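Local coordinates for malonyl coenzyme A-acyl carrier protein transacylase (Helicobacter pylori, PDB 2H1Y) that probably catalyses transfer of the malonyl group from malonyl-CoA to holo-acyl carrier protein, giving malonyl-ACP and free CoA, at residues Ser109-Ser112 / Ala116-Phe119; Leu123-Gln128 / Glu223-Ser228; Ser143-Leu148 / Pro190-Met195; Glu153-Leu158 / Met174-Ala179; Ile302-Asn307 / Asp311-Phe316. All coordinates share one frame; numbering follows the deposited sequence.

Contact 1: residues Ser109-Ser112 / Ala116-Phe119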
# COMPACT_ATOMS: atom_id res chain seq x y z
N SER A 109 6.77 0.46 -1.78
CA SER A 109 6.81 1.62 -2.67
C SER A 109 7.55 2.77 -2.05
O SER A 109 8.45 3.32 -2.68
CB SER A 109 5.42 2.12 -3.05
OG SER A 109 4.78 1.21 -3.91
N ALA A 110 7.15 3.14 -0.83
CA ALA A 110 7.72 4.29 -0.13
C ALA A 110 9.24 4.13 0.11
O ALA A 110 10.03 5.01 -0.26
CB ALA A 110 6.99 4.53 1.15
N VAL A 111 9.63 2.98 0.68
CA VAL A 111 11.04 2.59 0.79
C VAL A 111 11.81 2.72 -0.54
O VAL A 111 12.89 3.31 -0.59
CB VAL A 111 11.17 1.14 1.33
CG1 VAL A 111 12.60 0.59 1.15
CG2 VAL A 111 10.74 1.07 2.80
N SER A 112 11.24 2.18 -1.62
CA SER A 112 11.87 2.25 -2.93
C SER A 112 12.14 3.67 -3.36
O SER A 112 13.26 4.03 -3.72
CB SER A 112 11.02 1.54 -3.97
OG SER A 112 11.47 1.83 -5.28
N ALA A 116 16.15 3.36 -1.71
CA ALA A 116 16.70 2.11 -1.22
C ALA A 116 16.38 0.94 -2.12
O ALA A 116 16.67 -0.21 -1.78
CB ALA A 116 16.20 1.86 0.19
N LEU A 117 15.77 1.21 -3.27
CA LEU A 117 15.29 0.14 -4.12
C LEU A 117 15.09 0.63 -5.54
O LEU A 117 14.22 1.47 -5.80
CB LEU A 117 13.99 -0.39 -3.53
CG LEU A 117 13.71 -1.87 -3.38
CD1 LEU A 117 14.95 -2.66 -3.01
CD2 LEU A 117 12.62 -2.04 -2.33
N ASP A 118 15.93 0.14 -6.46
CA ASP A 118 15.86 0.50 -7.88
C ASP A 118 14.56 0.03 -8.50
O ASP A 118 13.94 -0.95 -8.03
CB ASP A 118 17.02 -0.10 -8.69
CG ASP A 118 18.38 0.34 -8.19
OD1 ASP A 118 18.49 1.49 -7.69
OD2 ASP A 118 19.34 -0.46 -8.28
N PHE A 119 14.18 0.70 -9.57
CA PHE A 119 12.97 0.36 -10.31
C PHE A 119 12.78 -1.15 -10.53
O PHE A 119 11.83 -1.73 -10.00
CB PHE A 119 12.87 1.14 -11.62
CG PHE A 119 11.57 0.94 -12.33
CD1 PHE A 119 10.36 1.10 -11.64
CD2 PHE A 119 11.55 0.58 -13.66
CE1 PHE A 119 9.16 0.90 -12.28
CE2 PHE A 119 10.35 0.38 -14.32
CZ PHE A 119 9.15 0.55 -13.63

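Contact 2: residues Leu123-Gln128 / Glu223-Ser228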
# COMPACT_ATOMS: atom_id res chain seq x y z
N LEU A 123 10.02 -3.91 -8.60
CA LEU A 123 9.02 -4.69 -9.33
C LEU A 123 9.19 -6.17 -9.02
O LEU A 123 8.19 -6.87 -8.76
CB LEU A 123 9.14 -4.47 -10.85
CG LEU A 123 8.81 -3.09 -11.42
CD1 LEU A 123 9.45 -2.90 -12.78
CD2 LEU A 123 7.30 -2.85 -11.51
N LYS A 124 10.44 -6.64 -9.03
CA LYS A 124 10.74 -8.05 -8.81
C LYS A 124 10.44 -8.44 -7.37
O LYS A 124 9.84 -9.49 -7.11
CB LYS A 124 12.18 -8.39 -9.20
CG LYS A 124 12.35 -8.75 -10.68
CD LYS A 124 13.84 -9.03 -11.02
CE LYS A 124 13.99 -10.04 -12.18
NZ LYS A 124 15.44 -10.29 -12.56
N LEU A 125 10.83 -7.58 -6.43
CA LEU A 125 10.48 -7.82 -5.04
C LEU A 125 8.95 -7.83 -4.82
O LEU A 125 8.43 -8.75 -4.18
CB LEU A 125 11.15 -6.81 -4.11
CG LEU A 125 10.83 -6.97 -2.62
CD1 LEU A 125 11.62 -8.09 -1.99
CD2 LEU A 125 11.09 -5.68 -1.88
N THR A 126 8.24 -6.84 -5.38
CA THR A 126 6.78 -6.75 -5.20
C THR A 126 6.05 -7.95 -5.82
O THR A 126 5.18 -8.54 -5.18
CB THR A 126 6.17 -5.40 -5.70
OG1 THR A 126 6.58 -5.15 -7.05
CG2 THR A 126 6.61 -4.23 -4.80
N HIS A 127 6.43 -8.33 -7.04
CA HIS A 127 5.88 -9.52 -7.67
C HIS A 127 6.07 -10.74 -6.77
O HIS A 127 5.18 -11.57 -6.62
CB HIS A 127 6.53 -9.74 -9.03
CG HIS A 127 6.21 -11.06 -9.67
ND1 HIS A 127 6.90 -12.22 -9.38
CD2 HIS A 127 5.28 -11.41 -10.59
CE1 HIS A 127 6.41 -13.22 -10.09
NE2 HIS A 127 5.42 -12.76 -10.83
N GLN A 128 7.23 -10.81 -6.13
CA GLN A 128 7.56 -11.92 -5.25
C GLN A 128 6.70 -11.90 -3.98
O GLN A 128 6.15 -12.94 -3.57
CB GLN A 128 9.07 -11.92 -4.97
CG GLN A 128 9.78 -13.29 -4.76
CD GLN A 128 9.37 -14.42 -5.70
OE1 GLN A 128 9.09 -15.53 -5.24
NE2 GLN A 128 9.34 -14.16 -7.00
N GLU A 223 15.38 -12.57 3.23
CA GLU A 223 16.46 -12.87 2.29
C GLU A 223 16.43 -11.97 1.06
O GLU A 223 17.45 -11.39 0.67
CB GLU A 223 16.40 -14.34 1.89
CG GLU A 223 17.54 -14.81 1.02
CD GLU A 223 17.39 -16.28 0.63
OE1 GLU A 223 16.25 -16.68 0.29
OE2 GLU A 223 18.40 -17.02 0.66
N LEU A 224 15.25 -11.83 0.45
CA LEU A 224 15.10 -11.00 -0.73
C LEU A 224 15.30 -9.48 -0.49
O LEU A 224 15.84 -8.78 -1.34
CB LEU A 224 13.77 -11.28 -1.42
CG LEU A 224 13.71 -12.55 -2.27
CD1 LEU A 224 12.70 -12.32 -3.39
CD2 LEU A 224 15.08 -12.97 -2.88
N LEU A 225 14.89 -9.01 0.69
CA LEU A 225 15.15 -7.64 1.15
C LEU A 225 16.64 -7.32 1.34
O LEU A 225 17.13 -6.26 0.91
CB LEU A 225 14.39 -7.36 2.46
CG LEU A 225 12.86 -7.20 2.36
CD1 LEU A 225 12.17 -7.55 3.67
CD2 LEU A 225 12.52 -5.80 1.93
N GLU A 226 17.35 -8.23 2.00
CA GLU A 226 18.79 -8.11 2.23
C GLU A 226 19.56 -8.03 0.93
O GLU A 226 20.45 -7.22 0.79
CB GLU A 226 19.32 -9.29 3.07
CG GLU A 226 19.71 -8.90 4.47
CD GLU A 226 20.83 -7.90 4.48
OE1 GLU A 226 21.75 -8.05 3.64
OE2 GLU A 226 20.79 -6.97 5.31
N LYS A 227 19.17 -8.87 -0.01
CA LYS A 227 19.81 -8.93 -1.31
C LYS A 227 19.43 -7.73 -2.20
O LYS A 227 20.19 -7.37 -3.09
CB LYS A 227 19.43 -10.26 -1.97
CG LYS A 227 20.07 -10.61 -3.28
CD LYS A 227 19.20 -11.66 -3.97
CE LYS A 227 19.65 -11.94 -5.40
NZ LYS A 227 18.46 -12.11 -6.29
N SER A 228 18.28 -7.11 -1.94
CA SER A 228 17.76 -6.08 -2.86
C SER A 228 17.88 -4.62 -2.42
O SER A 228 17.97 -3.73 -3.27
CB SER A 228 16.29 -6.37 -3.20
OG SER A 228 16.18 -7.48 -4.07

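Contact 3: residues Ser143-Leu148 / Pro190-Met195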
# COMPACT_ATOMS: atom_id res chain seq x y z
N SER A 143 -9.02 -15.64 3.46
CA SER A 143 -9.58 -14.42 2.94
C SER A 143 -9.41 -13.24 3.88
O SER A 143 -8.88 -13.37 4.98
CB SER A 143 -11.06 -14.60 2.61
OG SER A 143 -11.46 -13.55 1.75
N MET A 144 -9.85 -12.07 3.41
CA MET A 144 -9.92 -10.87 4.23
C MET A 144 -11.33 -10.24 4.20
O MET A 144 -12.05 -10.35 3.19
CB MET A 144 -8.81 -9.90 3.83
CG MET A 144 -7.47 -10.31 4.43
SD MET A 144 -6.05 -9.44 3.78
CE MET A 144 -6.00 -7.97 4.78
N MET A 145 -11.73 -9.61 5.29
CA MET A 145 -13.11 -9.17 5.43
C MET A 145 -13.21 -7.78 6.04
O MET A 145 -12.87 -7.58 7.22
CB MET A 145 -13.88 -10.20 6.27
CG MET A 145 -15.31 -9.82 6.62
SD MET A 145 -16.19 -11.09 7.57
CE MET A 145 -15.48 -10.88 9.20
N VAL A 146 -13.72 -6.83 5.27
CA VAL A 146 -13.91 -5.46 5.78
C VAL A 146 -15.11 -5.41 6.74
O VAL A 146 -16.21 -5.81 6.38
CB VAL A 146 -14.09 -4.40 4.64
CG1 VAL A 146 -14.08 -3.02 5.20
CG2 VAL A 146 -12.99 -4.49 3.64
N VAL A 147 -14.89 -4.91 7.95
CA VAL A 147 -15.98 -4.62 8.88
C VAL A 147 -16.10 -3.10 9.05
O VAL A 147 -15.12 -2.40 9.07
CB VAL A 147 -15.76 -5.28 10.27
CG1 VAL A 147 -17.04 -5.23 11.09
CG2 VAL A 147 -15.31 -6.73 10.14
N LEU A 148 -17.33 -2.60 9.17
CA LEU A 148 -17.55 -1.17 9.30
C LEU A 148 -18.39 -0.83 10.52
O LEU A 148 -19.49 -1.34 10.68
CB LEU A 148 -18.26 -0.65 8.05
CG LEU A 148 -17.68 0.62 7.43
CD1 LEU A 148 -16.94 0.24 6.11
CD2 LEU A 148 -18.81 1.61 7.15
N PRO A 190 -23.26 -12.89 12.72
CA PRO A 190 -24.37 -12.54 13.62
C PRO A 190 -23.91 -11.85 14.90
O PRO A 190 -24.67 -11.12 15.52
CB PRO A 190 -25.01 -13.90 13.97
CG PRO A 190 -24.29 -14.93 13.13
CD PRO A 190 -22.98 -14.34 12.73
N THR A 191 -22.66 -12.13 15.28
CA THR A 191 -22.03 -11.52 16.44
C THR A 191 -21.56 -10.10 16.09
O THR A 191 -21.71 -9.17 16.88
CB THR A 191 -20.84 -12.38 16.91
OG1 THR A 191 -21.16 -13.77 16.73
CG2 THR A 191 -20.50 -12.10 18.37
N LEU A 192 -21.00 -9.94 14.89
CA LEU A 192 -20.59 -8.62 14.42
C LEU A 192 -21.80 -7.72 14.29
O LEU A 192 -21.78 -6.58 14.75
CB LEU A 192 -19.89 -8.73 13.07
CG LEU A 192 -18.46 -9.26 13.10
CD1 LEU A 192 -18.02 -9.70 11.71
CD2 LEU A 192 -17.53 -8.23 13.66
N LYS A 193 -22.86 -8.27 13.70
CA LYS A 193 -24.12 -7.56 13.53
C LYS A 193 -24.56 -6.98 14.86
O LYS A 193 -24.85 -5.78 14.96
CB LYS A 193 -25.18 -8.52 12.99
CG LYS A 193 -26.59 -7.92 12.86
CD LYS A 193 -26.99 -7.71 11.40
CE LYS A 193 -27.84 -8.88 10.90
NZ LYS A 193 -28.30 -8.68 9.49
N GLU A 194 -24.58 -7.84 15.87
CA GLU A 194 -25.05 -7.48 17.20
C GLU A 194 -24.14 -6.46 17.86
O GLU A 194 -24.56 -5.75 18.76
CB GLU A 194 -25.11 -8.74 18.04
CG GLU A 194 -25.90 -8.61 19.32
CD GLU A 194 -25.73 -9.82 20.21
OE1 GLU A 194 -26.20 -9.77 21.36
OE2 GLU A 194 -25.13 -10.82 19.77
N MET A 195 -22.89 -6.40 17.42
CA MET A 195 -21.91 -5.46 17.96
C MET A 195 -22.01 -4.10 17.26
O MET A 195 -21.37 -3.13 17.67
CB MET A 195 -20.49 -6.03 17.82
CG MET A 195 -20.18 -7.27 18.65
SD MET A 195 -18.48 -7.91 18.38
CE MET A 195 -17.52 -6.70 19.27

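Contact 4: residues Glu153-Leu158 / Met174-Ala179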
# COMPACT_ATOMS: atom_id res chain seq x y z
N GLU A 153 -11.01 -1.78 19.46
CA GLU A 153 -10.76 -2.60 20.66
C GLU A 153 -11.69 -3.81 20.78
O GLU A 153 -11.28 -4.88 21.23
CB GLU A 153 -10.73 -1.78 21.96
CG GLU A 153 -11.40 -0.40 21.91
CD GLU A 153 -10.60 0.67 21.11
OE1 GLU A 153 -9.60 1.21 21.63
OE2 GLU A 153 -11.00 0.96 19.96
N SER A 154 -12.94 -3.63 20.37
CA SER A 154 -13.92 -4.71 20.40
C SER A 154 -13.58 -5.84 19.44
O SER A 154 -13.82 -7.01 19.75
CB SER A 154 -15.30 -4.17 20.11
OG SER A 154 -15.79 -3.51 21.25
N LEU A 155 -13.00 -5.51 18.29
CA LEU A 155 -12.65 -6.55 17.32
C LEU A 155 -11.36 -7.22 17.73
O LEU A 155 -11.17 -8.42 17.49
CB LEU A 155 -12.51 -5.97 15.91
CG LEU A 155 -13.77 -5.30 15.37
CD1 LEU A 155 -13.47 -4.43 14.19
CD2 LEU A 155 -14.75 -6.35 14.98
N LEU A 156 -10.47 -6.44 18.34
CA LEU A 156 -9.25 -6.99 18.87
C LEU A 156 -9.58 -8.12 19.82
O LEU A 156 -9.14 -9.27 19.63
CB LEU A 156 -8.41 -5.90 19.54
CG LEU A 156 -6.91 -6.21 19.54
CD1 LEU A 156 -6.24 -5.88 18.20
CD2 LEU A 156 -6.21 -5.48 20.69
N SER A 157 -10.41 -7.85 20.83
CA SER A 157 -10.73 -8.90 21.79
C SER A 157 -11.63 -9.98 21.23
O SER A 157 -11.56 -11.12 21.69
CB SER A 157 -11.27 -8.34 23.11
OG SER A 157 -12.17 -7.29 22.87
N LEU A 158 -12.45 -9.66 20.24
CA LEU A 158 -13.22 -10.70 19.57
C LEU A 158 -12.30 -11.67 18.81
O LEU A 158 -12.48 -12.88 18.89
CB LEU A 158 -14.27 -10.13 18.64
CG LEU A 158 -14.94 -11.09 17.65
CD1 LEU A 158 -15.75 -12.14 18.36
CD2 LEU A 158 -15.83 -10.34 16.71
N MET A 174 -13.54 3.71 12.05
CA MET A 174 -14.15 2.43 12.42
C MET A 174 -14.21 1.43 11.27
O MET A 174 -15.15 0.65 11.15
CB MET A 174 -15.51 2.67 13.07
CG MET A 174 -15.34 3.56 14.32
SD MET A 174 -16.84 3.69 15.28
CE MET A 174 -16.89 2.10 16.09
N GLN A 175 -13.19 1.48 10.42
CA GLN A 175 -13.02 0.50 9.36
C GLN A 175 -11.87 -0.45 9.72
O GLN A 175 -10.73 -0.02 9.85
CB GLN A 175 -12.74 1.18 8.01
CG GLN A 175 -12.97 0.23 6.84
CD GLN A 175 -12.14 0.58 5.62
OE1 GLN A 175 -11.05 0.02 5.40
NE2 GLN A 175 -12.66 1.51 4.80
N VAL A 176 -12.20 -1.73 9.87
CA VAL A 176 -11.22 -2.73 10.27
C VAL A 176 -11.28 -3.94 9.35
O VAL A 176 -12.34 -4.50 9.09
CB VAL A 176 -11.39 -3.12 11.78
CG1 VAL A 176 -10.49 -4.27 12.19
CG2 VAL A 176 -11.11 -1.89 12.69
N VAL A 177 -10.13 -4.33 8.83
CA VAL A 177 -10.05 -5.49 7.96
C VAL A 177 -9.57 -6.68 8.78
O VAL A 177 -8.57 -6.58 9.48
CB VAL A 177 -9.14 -5.23 6.75
CG1 VAL A 177 -9.11 -6.44 5.83
CG2 VAL A 177 -9.64 -4.01 5.99
N LEU A 178 -10.31 -7.78 8.71
CA LEU A 178 -9.96 -9.00 9.42
C LEU A 178 -9.40 -10.02 8.45
O LEU A 178 -9.73 -9.99 7.27
CB LEU A 178 -11.16 -9.58 10.18
CG LEU A 178 -11.92 -8.64 11.14
CD1 LEU A 178 -13.15 -9.35 11.70
CD2 LEU A 178 -11.07 -8.02 12.25
N ALA A 179 -8.52 -10.90 8.94
CA ALA A 179 -7.94 -11.92 8.08
C ALA A 179 -8.14 -13.29 8.68
O ALA A 179 -8.27 -13.43 9.89
CB ALA A 179 -6.48 -11.65 7.84

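Contact 5: residues Ile302-Asn307 / Asp311-Phe316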
# COMPACT_ATOMS: atom_id res chain seq x y z
N ILE A 302 -4.05 15.71 -2.19
CA ILE A 302 -4.16 15.72 -3.64
C ILE A 302 -3.78 14.34 -4.12
O ILE A 302 -2.71 13.83 -3.75
CB ILE A 302 -3.20 16.75 -4.27
CG1 ILE A 302 -3.52 18.14 -3.77
CG2 ILE A 302 -3.25 16.68 -5.81
CD1 ILE A 302 -2.34 18.84 -3.24
N SER A 303 -4.63 13.71 -4.91
CA SER A 303 -4.31 12.40 -5.44
C SER A 303 -3.64 12.57 -6.79
O SER A 303 -4.12 13.30 -7.63
CB SER A 303 -5.52 11.44 -5.49
OG SER A 303 -6.72 12.12 -5.81
N VAL A 304 -2.51 11.92 -6.96
CA VAL A 304 -1.72 12.04 -8.18
C VAL A 304 -1.72 10.68 -8.86
O VAL A 304 -0.79 9.87 -8.70
CB VAL A 304 -0.27 12.47 -7.85
CG1 VAL A 304 0.50 12.79 -9.13
CG2 VAL A 304 -0.26 13.67 -6.88
N GLY A 305 -2.78 10.41 -9.62
CA GLY A 305 -2.85 9.18 -10.40
C GLY A 305 -3.06 9.46 -11.87
O GLY A 305 -3.00 8.54 -12.70
N ASP A 306 -3.27 10.74 -12.18
CA ASP A 306 -3.81 11.25 -13.44
C ASP A 306 -2.87 12.30 -13.91
O ASP A 306 -2.12 12.84 -13.10
CB ASP A 306 -5.12 12.01 -13.16
CG ASP A 306 -6.33 11.13 -13.17
OD1 ASP A 306 -6.41 10.19 -14.00
OD2 ASP A 306 -7.24 11.40 -12.37
N ASN A 307 -2.95 12.67 -15.18
CA ASN A 307 -2.30 13.90 -15.61
C ASN A 307 -2.93 15.14 -14.93
O ASN A 307 -2.24 16.12 -14.63
CB ASN A 307 -2.33 14.04 -17.12
CG ASN A 307 -1.37 15.10 -17.62
OD1 ASN A 307 -0.48 15.56 -16.87
ND2 ASN A 307 -1.53 15.51 -18.88
N ASP A 311 -0.96 17.66 -12.54
CA ASP A 311 -0.95 19.10 -12.74
C ASP A 311 -1.43 19.85 -11.52
O ASP A 311 -0.97 20.95 -11.24
CB ASP A 311 -1.81 19.48 -13.93
CG ASP A 311 -1.11 19.24 -15.24
OD1 ASP A 311 -0.34 18.26 -15.37
OD2 ASP A 311 -1.33 20.03 -16.17
N GLU A 312 -2.33 19.23 -10.76
CA GLU A 312 -2.81 19.87 -9.56
C GLU A 312 -1.76 19.90 -8.45
O GLU A 312 -1.65 20.89 -7.73
CB GLU A 312 -4.10 19.24 -9.08
CG GLU A 312 -4.74 20.07 -8.01
CD GLU A 312 -5.94 19.40 -7.43
OE1 GLU A 312 -6.18 19.61 -6.21
OE2 GLU A 312 -6.63 18.67 -8.19
N ALA A 313 -1.01 18.81 -8.30
CA ALA A 313 0.12 18.75 -7.37
C ALA A 313 1.18 19.80 -7.68
O ALA A 313 1.61 20.52 -6.79
CB ALA A 313 0.73 17.36 -7.37
N ILE A 314 1.59 19.88 -8.95
CA ILE A 314 2.56 20.88 -9.40
C ILE A 314 2.14 22.30 -9.06
O ILE A 314 2.95 23.08 -8.58
CB ILE A 314 2.84 20.81 -10.92
CG1 ILE A 314 3.34 19.42 -11.33
CG2 ILE A 314 3.87 21.85 -11.31
CD1 ILE A 314 3.33 19.18 -12.86
N GLU A 315 0.88 22.66 -9.32
CA GLU A 315 0.38 24.01 -9.00
C GLU A 315 0.54 24.30 -7.54
O GLU A 315 0.84 25.42 -7.15
CB GLU A 315 -1.10 24.17 -9.33
CG GLU A 315 -1.47 23.90 -10.76
CD GLU A 315 -2.97 24.11 -11.03
OE1 GLU A 315 -3.65 23.12 -11.42
OE2 GLU A 315 -3.43 25.26 -10.83
N PHE A 316 0.32 23.29 -6.70
CA PHE A 316 0.36 23.53 -5.28
C PHE A 316 1.78 23.90 -4.85
O PHE A 316 1.97 24.85 -4.08
CB PHE A 316 -0.12 22.32 -4.48
CG PHE A 316 0.09 22.48 -3.02
CD1 PHE A 316 -0.88 23.06 -2.22
CD2 PHE A 316 1.30 22.11 -2.44
CE1 PHE A 316 -0.66 23.24 -0.87
CE2 PHE A 316 1.51 22.30 -1.08
CZ PHE A 316 0.53 22.86 -0.30

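Contact 1: residues Ser109-Ser112 / Ala116-Phe119
Ser112 and Leu117 make the main polar link here. Ser112 OG donates a hydrogen bond of 2.8 Å to Leu117 O. The C=O...donor angle is 137°, and OG sits 31° off the carbonyl plane. The hydroxyl lies opposite the Ser112 backbone N (chi1 168°), a setting that turns it to the chain leaving the helix. Leu117 CB packs on the serine itself, 3.4 Å from Ser112 CA. A weak bond lies beside this one: Ala116 N to Val111 O, 3.4 Å, an i to i+5 (pi-turn) link. Val111 CG1 packs on Ala116 CB at 3.9 Å.

Further out, Tyr77 of helix 69-90 hydrogen-bonds through OH to Ser112 OG. Leu117 also packs on Leu229 and on Ala122. Asp118, at the N-cap position of the next helix, forms a salt bridge with Lys230.

The contact is the turn from helix 105-116 into helix 119-137. All four touching residues are buried. The serine hydroxyl thus supplies a buried backbone carbonyl of this non-helical turn with a hydrogen-bond donor.

Contact 2: residues Leu123-Gln128 / Glu223-Ser228
Leu125 and Gln128 meet Leu224 and Leu225 where two helices of the large alpha/beta domain lie side by side. Helices 119-137 and 218-228 run antiparallel. Their short segments are 177° apart in direction, with axes 10.9 Å apart at closest approach. The packing is made by side chains, mostly apolar.

Leu224 comes first and points at the other helix. Leu224 CB lies 3.9 Å from Leu125 CD1, and the two leucines slide past each other in opposite directions. Leu224 CD1 reaches further along and touches Gln128 CG at 3.4 Å. These two side chains cross at about a right angle. Gln128 points its CB at the partner helix, and the bend at chi2 (42°) turns the amide aside while CG stays on the leucine. The amide turns back along its own helix, where NE2 lies in plane at the edge of the His127 ring.

Leu225 is the next residue. It is buried and approaches from the flank, with Leu225 CD2 at 4.1 Å from Leu125 CD2. Leu125 therefore gives one methyl to each leucine. Its CG lies opposite the backbone N (chi1 179°), which carries the branch across to them. The two helices also border others: Leu225 packs on Leu256 and Ser257 of helix 249-259, and Leu125 on Val108 of helix 105-116.

Ser228 ends the segment and its helix. Its CB points toward the partner helix, but the hydroxyl turns back to its own: Ser228 OG makes a weak hydrogen bond of 3.0 Å to Leu224 O.

Contact 3: residues Ser143-Leu148 / Pro190-Met195
Leu192 puts its two methyl groups against Met145 and Val147 in the small subdomain of the enzyme. This subdomain has a ferredoxin-like beta-alpha-beta-beta-alpha-beta order, with two helices packed on a four-stranded antiparallel sheet. The contact joins its first strand, 142-148, to its second helix, 189-195.

Leu192 has the most surface buried by the contact. It is the one residue of its helix segment that touches the strand. Its CG lies opposite the carbonyl carbon and beside the backbone N (chi1 -75°), and from there the fork spreads over the sheet. CD1 serves the methionine and CD2 the valine. Leu155 and Leu158 of helix 152-160 also pack on this leucine, so it meets the other helix as well as the sheet.

Val147 comes next. It points toward the helix and meets the leucine at a slant. Val147 CG1 lies 4.0 Å from Leu192 CD2. Ala197, in the loop after the helix, covers it as well. Met145 lies two residues back on the same face of the strand. Its chain is extended through SD and then bends (chi3 77°). Val200 and Phe202 of strand 199-202 touch it from one neighbouring strand, and Leu178 of strand 175-179 from the other.

The whole join is apolar and buried, and it is narrow: one leucine bridges two strand residues. The methionine and the leucine reach toward each other tip to tip, and Met145 CE ends 3.8 Å from Leu192 CD1.

Contact 4: residues Glu153-Leu158 / Met174-Ala179
Leu155 meets Val176 and Leu178 through apolar packing, with helix 152-160 lying on strand 175-179. Leu155 and Val176 reach toward each other tip to tip. Leu155 CD1 faces the branch point of the valine. Leu155 CD1 is 3.4 Å from Val176 CB and also touches both valine methyls. One methyl thus covers the fork of the valine. The leucine CG stands beside its backbone N (chi1 -60°), which sends the branch down to the sheet. Leu178 is two residues on and points the same way. Its touch is looser, with Leu178 CD2 4.4 Å from Leu155 CB.

The polar bonds described next run within the helix or within the sheet. On the helix, Glu153 O takes two donors: Ser157 N at 3.1 Å and Ser157 OG at 3.0 Å. They come from opposite faces of the carbonyl plane. On the strand, backbone bonds join Val176 to Val147 on one side, and Val177 to Ala168 and Asn169 of strand 165-172 on the other.

This is the first helix of the ferredoxin-like subdomain laid on an inner strand of its sheet. The three touching residues are buried and apolar. No polar group pairs across, so the helix is joined to the strand here by hydrophobic packing alone.

Contact 5: residues Ile302-Asn307 / Asp311-Phe316
With its CB pointing toward the helix, Ile302 turns CG2 opposite the backbone N and keeps CG1 beside it (chi1 -61°), and both branches reach the helix of Ala313 and Phe316. This is the last beta-alpha step of the large domain. Strand 301-304, an outer strand of the mixed sheet, turns into helix 307-320, which folds back beside it. The short axes are 8.2 Å apart at closest approach, at 129° between directions.

The branches of Ile302 divide the work. Ile302 CG2 lies 4.3 Å from Ala313 CB, and Ile302 CD1 lies 4.3 Å from Phe316 CB. Glu312, extended beyond CG, crosses the isoleucine at a slant, with Glu312 OE1 3.9 Å from Ile302 CG1. With CG1 opposite the backbone N (chi1 -172°), Val304 CG2 lies beside that N and meets Ala313 CB at 3.9 Å. The small alanine thus receives both strand residues.

Other parts close the core. Ile279 and Phe281 of strand 279-283 touch both Ile302 and Phe316. Leu87 of helix 69-90 packs on Ala313. The ring of Phe316 stacks with Tyr320 further down its own helix. Glu312 and Asp311 are exposed, so the apolar centre has a charged rim.

Ser32 OG hydrogen-bonds Asn307 N at the start of the helix. In the first turn, Asp311 N donates to Asn307 O at 2.9 Å.

Overall arrangement
Contacts 1, 2 and 5 belong to the large alpha/beta domain, and contacts 3 and 4 to the ferredoxin-like subdomain. Contacts 1 and 2 meet where helix 119-137 begins; their centres are 10 Å apart, and Leu117 CD1 is 3.2 Å from Ser228 O. Contacts 3 and 4 have centres 8 Å apart and meet through neighbouring strands 142-148 and 175-179. Their centres lie 30 to 35 Å from those of contacts 1 and 2. Along the chain, the subdomain falls in sequence between the two helices of contact 2. Contact 5 comes last, about 21 Å from contact 1 between centres, and finishes the mixed sheet. The subdomain is thus an insertion in the larger domain.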